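Long-range contacts in foldase protein PrsA 2 (Bacillus anthracis, PDB 6VJ4), which catalyses cis-trans isomerisation of peptidyl-proline bonds and helps secreted proteins, including the protective antigen, to fold outside the cell after translocation: residues K100-H105 / S210-L215; E125-L130 / I180-Q185. All coordinates share one frame; numbering follows the deposited sequence.

Contact 1: residues K100-H105 / S210-L215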
# COMPACT_ATOMS: atom_id res chain seq x y z
N LYS A 100 2.69 -27.49 13.03
CA LYS A 100 3.99 -27.29 13.74
C LYS A 100 3.75 -26.45 15.01
O LYS A 100 4.32 -26.80 16.07
CB LYS A 100 5.03 -26.60 12.86
CG LYS A 100 6.27 -26.13 13.61
CD LYS A 100 7.45 -25.80 12.73
CE LYS A 100 8.63 -25.27 13.52
NZ LYS A 100 9.04 -26.22 14.59
N ASP A 101 2.93 -25.40 14.91
CA ASP A 101 2.61 -24.57 16.11
C ASP A 101 1.97 -25.48 17.17
O ASP A 101 2.32 -25.34 18.35
CB ASP A 101 1.65 -23.42 15.78
CG ASP A 101 2.25 -22.30 14.95
OD1 ASP A 101 3.46 -22.07 15.05
OD2 ASP A 101 1.47 -21.65 14.19
N VAL A 102 1.04 -26.35 16.76
CA VAL A 102 0.39 -27.23 17.77
C VAL A 102 1.45 -28.14 18.39
O VAL A 102 1.52 -28.20 19.63
CB VAL A 102 -0.78 -28.00 17.14
CG1 VAL A 102 -1.40 -29.00 18.11
CG2 VAL A 102 -1.83 -27.02 16.63
N LYS A 103 2.28 -28.78 17.57
CA LYS A 103 3.33 -29.69 18.10
C LYS A 103 4.30 -28.91 19.00
O LYS A 103 4.71 -29.47 19.99
CB LYS A 103 4.13 -30.36 16.98
CG LYS A 103 3.34 -31.35 16.13
CD LYS A 103 4.22 -32.09 15.14
CE LYS A 103 3.44 -32.97 14.19
NZ LYS A 103 2.57 -33.93 14.91
N ASP A 104 4.61 -27.65 18.66
CA ASP A 104 5.56 -26.83 19.47
C ASP A 104 4.98 -26.50 20.85
O ASP A 104 5.77 -26.06 21.72
CB ASP A 104 5.95 -25.53 18.78
CG ASP A 104 6.83 -25.71 17.56
OD1 ASP A 104 7.40 -26.83 17.40
OD2 ASP A 104 6.94 -24.74 16.77
N HIS A 105 3.67 -26.65 21.02
CA HIS A 105 3.00 -26.36 22.32
C HIS A 105 2.60 -27.66 23.01
O HIS A 105 1.87 -27.59 23.98
CB HIS A 105 1.81 -25.42 22.12
CG HIS A 105 2.20 -24.03 21.75
ND1 HIS A 105 2.71 -23.71 20.50
CD2 HIS A 105 2.20 -22.88 22.47
CE1 HIS A 105 2.99 -22.42 20.46
NE2 HIS A 105 2.69 -21.89 21.66
N SER A 210 -7.30 -29.59 21.56
CA SER A 210 -7.38 -28.59 22.66
C SER A 210 -6.21 -27.59 22.57
O SER A 210 -6.43 -26.40 22.86
CB SER A 210 -7.42 -29.25 24.03
OG SER A 210 -6.21 -29.93 24.32
N ILE A 211 -5.01 -28.07 22.24
CA ILE A 211 -3.86 -27.14 22.07
C ILE A 211 -4.17 -26.14 20.95
O ILE A 211 -3.91 -24.92 21.13
CB ILE A 211 -2.57 -27.93 21.78
CG1 ILE A 211 -2.20 -28.82 22.98
CG2 ILE A 211 -1.45 -26.99 21.38
CD1 ILE A 211 -1.05 -29.79 22.72
N ARG A 212 -4.72 -26.64 19.84
CA ARG A 212 -5.04 -25.77 18.68
C ARG A 212 -6.08 -24.73 19.12
O ARG A 212 -5.89 -23.55 18.82
CB ARG A 212 -5.55 -26.59 17.49
CG ARG A 212 -5.97 -25.75 16.29
CD ARG A 212 -6.40 -26.59 15.10
NE ARG A 212 -5.27 -27.32 14.52
CZ ARG A 212 -4.44 -26.82 13.62
NH1 ARG A 212 -4.59 -25.58 13.17
NH2 ARG A 212 -3.44 -27.56 13.17
N LYS A 213 -7.13 -25.18 19.82
CA LYS A 213 -8.20 -24.27 20.30
C LYS A 213 -7.59 -23.18 21.19
O LYS A 213 -7.97 -22.00 21.01
CB LYS A 213 -9.27 -25.07 21.05
CG LYS A 213 -10.39 -24.23 21.66
CD LYS A 213 -11.44 -25.05 22.37
CE LYS A 213 -12.22 -25.96 21.43
NZ LYS A 213 -13.36 -26.61 22.12
N ASN A 214 -6.70 -23.56 22.11
CA ASN A 214 -6.03 -22.61 23.04
C ASN A 214 -5.19 -21.61 22.25
O ASN A 214 -5.26 -20.42 22.58
CB ASN A 214 -5.12 -23.31 24.05
CG ASN A 214 -5.85 -23.91 25.23
OD1 ASN A 214 -7.02 -23.61 25.45
ND2 ASN A 214 -5.16 -24.73 26.01
N LEU A 215 -4.44 -22.06 21.25
CA LEU A 215 -3.60 -21.11 20.47
C LEU A 215 -4.51 -20.18 19.66
O LEU A 215 -4.16 -18.99 19.56
CB LEU A 215 -2.65 -21.88 19.55
CG LEU A 215 -1.45 -22.54 20.22
CD1 LEU A 215 -0.69 -23.39 19.23
CD2 LEU A 215 -0.53 -21.49 20.84

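Contact 2: residues E125-L130 / I180-Q185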
# COMPACT_ATOMS: atom_id res chain seq x y z
N GLU A 125 22.43 -11.30 42.68
CA GLU A 125 22.57 -11.28 44.16
C GLU A 125 21.40 -12.08 44.76
O GLU A 125 21.64 -12.78 45.76
CB GLU A 125 22.72 -9.84 44.65
CG GLU A 125 24.07 -9.23 44.29
CD GLU A 125 25.28 -9.99 44.83
OE1 GLU A 125 26.25 -10.18 44.07
OE2 GLU A 125 25.26 -10.36 46.01
N ILE A 126 20.22 -12.04 44.14
CA ILE A 126 19.09 -12.87 44.65
C ILE A 126 19.45 -14.34 44.51
O ILE A 126 19.22 -15.09 45.47
CB ILE A 126 17.77 -12.50 43.95
CG1 ILE A 126 17.24 -11.19 44.54
CG2 ILE A 126 16.73 -13.61 44.07
CD1 ILE A 126 16.09 -10.60 43.82
N LYS A 127 20.01 -14.74 43.36
CA LYS A 127 20.41 -16.15 43.15
C LYS A 127 21.42 -16.58 44.23
O LYS A 127 21.27 -17.68 44.79
CB LYS A 127 21.02 -16.31 41.74
CG LYS A 127 21.46 -17.72 41.38
CD LYS A 127 20.36 -18.75 41.51
CE LYS A 127 20.62 -20.05 40.77
NZ LYS A 127 21.87 -20.70 41.22
N LYS A 128 22.40 -15.74 44.50
CA LYS A 128 23.44 -16.04 45.53
C LYS A 128 22.77 -16.33 46.89
O LYS A 128 23.16 -17.33 47.53
CB LYS A 128 24.44 -14.89 45.61
CG LYS A 128 25.49 -14.88 44.51
CD LYS A 128 26.53 -13.80 44.70
CE LYS A 128 27.62 -13.82 43.65
NZ LYS A 128 27.07 -13.59 42.29
N LYS A 129 21.75 -15.55 47.25
CA LYS A 129 21.05 -15.72 48.56
C LYS A 129 20.27 -17.03 48.56
O LYS A 129 20.36 -17.80 49.55
CB LYS A 129 20.14 -14.52 48.84
CG LYS A 129 20.85 -13.25 49.28
CD LYS A 129 19.91 -12.08 49.39
CE LYS A 129 20.58 -10.78 49.77
NZ LYS A 129 19.61 -9.66 49.75
N LEU A 130 19.52 -17.30 47.50
CA LEU A 130 18.76 -18.57 47.42
C LEU A 130 19.71 -19.78 47.48
O LEU A 130 19.33 -20.78 48.09
CB LEU A 130 17.96 -18.58 46.13
CG LEU A 130 16.88 -17.51 46.03
CD1 LEU A 130 16.36 -17.39 44.60
CD2 LEU A 130 15.75 -17.80 47.00
N ILE A 180 16.52 -24.01 40.78
CA ILE A 180 16.40 -22.54 40.60
C ILE A 180 17.28 -22.12 39.42
O ILE A 180 18.46 -22.55 39.35
CB ILE A 180 16.75 -21.85 41.92
CG1 ILE A 180 15.84 -22.32 43.05
CG2 ILE A 180 16.70 -20.33 41.75
CD1 ILE A 180 16.27 -21.87 44.43
N SER A 181 16.73 -21.29 38.56
CA SER A 181 17.47 -20.81 37.37
C SER A 181 18.47 -19.72 37.73
O SER A 181 18.32 -19.07 38.79
CB SER A 181 16.55 -20.26 36.35
OG SER A 181 16.05 -18.98 36.76
N ASP A 182 19.44 -19.54 36.84
CA ASP A 182 20.24 -18.29 36.85
C ASP A 182 19.31 -17.22 36.31
O ASP A 182 18.19 -17.53 35.87
CB ASP A 182 21.52 -18.49 36.04
CG ASP A 182 22.58 -19.18 36.87
OD1 ASP A 182 22.78 -18.76 38.04
OD2 ASP A 182 23.15 -20.14 36.36
N PRO A 183 19.70 -15.93 36.32
CA PRO A 183 18.85 -14.87 35.80
C PRO A 183 18.48 -15.11 34.34
O PRO A 183 19.36 -15.45 33.54
CB PRO A 183 19.71 -13.60 35.95
CG PRO A 183 20.63 -13.96 37.11
CD PRO A 183 20.98 -15.41 36.85
N VAL A 184 17.19 -15.01 34.07
CA VAL A 184 16.61 -15.19 32.72
C VAL A 184 16.09 -13.85 32.24
O VAL A 184 15.13 -13.33 32.86
CB VAL A 184 15.49 -16.24 32.75
CG1 VAL A 184 14.84 -16.39 31.39
CG2 VAL A 184 16.00 -17.57 33.28
N GLN A 185 16.66 -13.35 31.15
CA GLN A 185 16.20 -12.05 30.62
C GLN A 185 14.92 -12.25 29.82
O GLN A 185 14.83 -13.25 29.07
CB GLN A 185 17.25 -11.38 29.75
CG GLN A 185 16.90 -9.94 29.42
CD GLN A 185 17.93 -9.31 28.52
OE1 GLN A 185 18.46 -9.94 27.62
NE2 GLN A 185 18.17 -8.03 28.74
O HOH W 1 21.17 -23.36 40.43

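Contact 1: residues K100-H105 / S210-L215
D101 O takes two bonds from H105, one from ND1 at 2.7 Å and a weak one from the backbone N, and L215 CD1 of the other helix packs against the same oxygen at 3.7 Å. With CG beside its own backbone N (chi1 -70°), the H105 ring folds back over the last turn of helix 99-104, and histidine suits this helix end because its ring N-H can reach back to a carbonyl of the last turn. The bond also helps fix the ring's rotation, presenting a face to L215. Methyl CD2 of L215 makes a CH-pi contact with it, 3.5 Å from the H105 ring centroid and 17° off the normal. Beside it, the beta-branched I211 places CG2 between H105 and V102, 3.7 Å from H105 CB and 3.8 Å from V102 CG1. The other V102 methyl, CG2, meets R212 CB at 3.8 Å and lies over one face of the guanidinium, offset toward its rim, so R212 packs with its flat group while NH1 bonds V97 O. The short helix 99-104 crosses helix 204-220 nearly at right angles (103°), with the segment axes 9.2 Å apart; V102 also touches Y204 and K208, so that it beds on helix 204-220 just before the chain runs on to strand 110-117.

Contact 2: residues E125-L130 / I180-Q185
K127 reaches from helix 120-131 across I180, S181 and D182, on the approach to edge strand 184-186 of the parvulin-type PPIase domain. Its chain starts anti to the backbone N (chi1 -179°) and bends at chi2, which lays the methylenes along this segment. The tight part is here: K127 CE comes within 3.2 Å of S181 O, a buried carbonyl with no hydrogen-bonding partner in the model, while K127 CD packs on I180 CG2 at 4.0 Å. One turn along the helix, L130 CB meets I180 CD1 at 4.1 Å, the two side chains crossing at about a right angle; both also touch I192 of strand 189-198, and aliphatic side chains suit the layer between helix and sheet, where L130 is buried. The outer side is looser. K127 NZ is only at long salt-bridge range from OD1 of the exposed D182, 3.8 Å, and has a closer ionic partner in D131 on its own helix. A water accepts from K127 NZ and donates to I180 O, linking the ammonium to the segment. A long, flexible lysine suits this border, apolar along its methylenes and charged at its tip. S181 OG accepts from I193 N of strand 189-198 and donates to D182 O at 2.7 Å.

In the fold
Along the chain the order is 100-105, 125-130, 180-185, 210-215, so both segments of contact 2 fall between those of contact 1. The centres of the two contacts are about 31 Å apart and their nearest atoms about 16 Å, so they are separate interfaces. Contact 2 lies within the PPIase domain, joining helix 120-131 to the approach to edge strand 184-186 of the four-stranded antiparallel sheet. Contact 1 brings together the two helices through which the chain enters and leaves that domain: 99-104 runs on toward strand 110-117, and strand 189-198 is followed by helix 204-220. This is consistent with a catalytic domain inserted into a helical one, as in the PrsA family, contact 1 pairing the connections at its base.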